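PDB 5C74: protein arginine N-methyltransferase SFM1 from Saccharomyces cerevisiae, which transfers a methyl group from S-adenosyl-L-methionine to a single arginine of ribosomal protein S3, leaving it monomethylated. Local coordinates for residues N31-S36 against E67-L72. Sequence-based numbering, arbitrary orientation.
Sequences NLILSS and EDFKDL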
# COMPACT_ATOMS: atom_id res chain seq x y z
N ASN A 31 -21.79 3.66 2.04
CA ASN A 31 -21.52 4.95 2.66
C ASN A 31 -20.06 5.36 2.65
O ASN A 31 -19.69 6.34 3.31
CB ASN A 31 -22.06 4.95 4.09
CG ASN A 31 -23.56 4.73 4.11
OD1 ASN A 31 -24.29 5.40 3.38
ND2 ASN A 31 -24.01 3.77 4.90
N LEU A 32 -19.24 4.62 1.91
CA LEU A 32 -17.84 4.98 1.69
C LEU A 32 -17.54 4.94 0.19
O LEU A 32 -17.89 3.97 -0.49
CB LEU A 32 -16.89 4.01 2.42
CG LEU A 32 -15.39 4.18 2.09
CD1 LEU A 32 -14.83 5.52 2.61
CD2 LEU A 32 -14.58 3.01 2.63
N ILE A 33 -16.90 5.98 -0.33
CA ILE A 33 -16.43 5.94 -1.71
C ILE A 33 -14.97 6.36 -1.78
O ILE A 33 -14.59 7.39 -1.21
CB ILE A 33 -17.25 6.86 -2.65
CG1 ILE A 33 -18.75 6.63 -2.48
CG2 ILE A 33 -16.83 6.66 -4.11
CD1 ILE A 33 -19.42 7.55 -1.46
N LEU A 34 -14.14 5.57 -2.47
CA LEU A 34 -12.77 5.99 -2.76
C LEU A 34 -12.78 6.70 -4.09
O LEU A 34 -13.36 6.20 -5.05
CB LEU A 34 -11.81 4.79 -2.83
CG LEU A 34 -11.63 3.85 -1.64
CD1 LEU A 34 -10.43 2.94 -1.93
CD2 LEU A 34 -11.42 4.64 -0.35
N SER A 35 -12.14 7.86 -4.17
CA SER A 35 -12.15 8.62 -5.41
C SER A 35 -10.73 9.00 -5.84
O SER A 35 -9.79 8.89 -5.06
CB SER A 35 -12.99 9.89 -5.26
OG SER A 35 -12.39 10.76 -4.31
N SER A 36 -10.62 9.46 -7.07
CA SER A 36 -9.35 9.87 -7.68
C SER A 36 -8.27 8.79 -7.62
O SER A 36 -7.09 9.11 -7.53
CB SER A 36 -8.83 11.16 -7.03
OG SER A 36 -9.73 12.24 -7.30
N GLU A 67 -22.28 10.28 -11.00
CA GLU A 67 -22.35 9.62 -12.29
C GLU A 67 -22.01 8.13 -12.19
O GLU A 67 -22.62 7.31 -12.85
CB GLU A 67 -21.41 10.31 -13.28
CG GLU A 67 -21.51 9.83 -14.71
CD GLU A 67 -20.69 10.69 -15.65
OE1 GLU A 67 -20.37 11.84 -15.27
OE2 GLU A 67 -20.36 10.22 -16.76
N ASP A 68 -21.05 7.77 -11.34
CA ASP A 68 -20.64 6.36 -11.25
C ASP A 68 -21.52 5.52 -10.33
O ASP A 68 -21.58 4.29 -10.47
CB ASP A 68 -19.19 6.26 -10.76
CG ASP A 68 -18.19 6.55 -11.86
OD1 ASP A 68 -18.61 6.77 -13.01
OD2 ASP A 68 -16.97 6.51 -11.58
N PHE A 69 -22.19 6.18 -9.39
CA PHE A 69 -23.00 5.51 -8.38
C PHE A 69 -24.34 6.22 -8.28
O PHE A 69 -24.53 7.12 -7.47
CB PHE A 69 -22.28 5.49 -7.04
CG PHE A 69 -20.94 4.83 -7.10
CD1 PHE A 69 -20.83 3.45 -7.06
CD2 PHE A 69 -19.78 5.59 -7.25
CE1 PHE A 69 -19.58 2.82 -7.14
CE2 PHE A 69 -18.54 4.98 -7.33
CZ PHE A 69 -18.44 3.59 -7.28
N LYS A 70 -25.25 5.81 -9.15
CA LYS A 70 -26.46 6.58 -9.38
C LYS A 70 -27.43 6.50 -8.20
O LYS A 70 -28.35 7.31 -8.10
CB LYS A 70 -27.12 6.11 -10.68
CG LYS A 70 -26.39 6.64 -11.93
CD LYS A 70 -26.96 6.09 -13.22
CE LYS A 70 -26.57 6.96 -14.40
NZ LYS A 70 -25.10 7.19 -14.47
N ASP A 71 -27.21 5.56 -7.29
CA ASP A 71 -28.04 5.46 -6.10
C ASP A 71 -27.72 6.53 -5.04
O ASP A 71 -28.55 6.81 -4.18
CB ASP A 71 -27.90 4.08 -5.47
CG ASP A 71 -26.45 3.73 -5.14
OD1 ASP A 71 -25.58 3.98 -5.99
OD2 ASP A 71 -26.20 3.21 -4.03
N LEU A 72 -26.54 7.14 -5.10
CA LEU A 72 -26.15 8.10 -4.07
C LEU A 72 -26.87 9.43 -4.21
O LEU A 72 -27.17 9.87 -5.33
CB LEU A 72 -24.63 8.35 -4.10
CG LEU A 72 -23.75 7.16 -3.70
CD1 LEU A 72 -22.28 7.48 -3.92
CD2 LEU A 72 -23.98 6.78 -2.25
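Ile-33 meets Phe-69 and Leu-72 where the end of helix 65-68 and the turn after it pack against one face of strand 32-35, in the parallel sheet of this SPOUT-clan methyltransferase. The strand runs between strands 2-6 and 56-57. Beta-branching is well tolerated in such an extended chain, and it gives buried Ile-33 two apolar arms. Its bond from CA to CB is aimed at the turn, and at CB the arms diverge. CG2 of Ile-33 lies 4.0 Å from CE2 of Phe-69, meeting the ring obliquely as the two side chains pass with opposed directions. With chi1 at -50°, CG1 of Ile-33 sits beside the backbone N, 3.9 Å from CD1 of Leu-72, and carries the chain on to its own CD1. Ile-65 also touches Ile-33 and Leu-72, widening the apolar patch.

At Phe-69 the backbone turns out of the helix and opens a type I beta turn, closed by the backbone hydrogen bond from Leu-72 N to Phe-69 O (3.1 Å). The turn brings a flat ring and a leucine to the same isoleucine, while charged, exposed Asp-71 directs OD2 to a salt bridge with Arg-56. Leucine is long enough, and apolar at its end, for a meeting tip to tip: CD1 of Leu-72 lies 3.8 Å from CD1 of Ile-33.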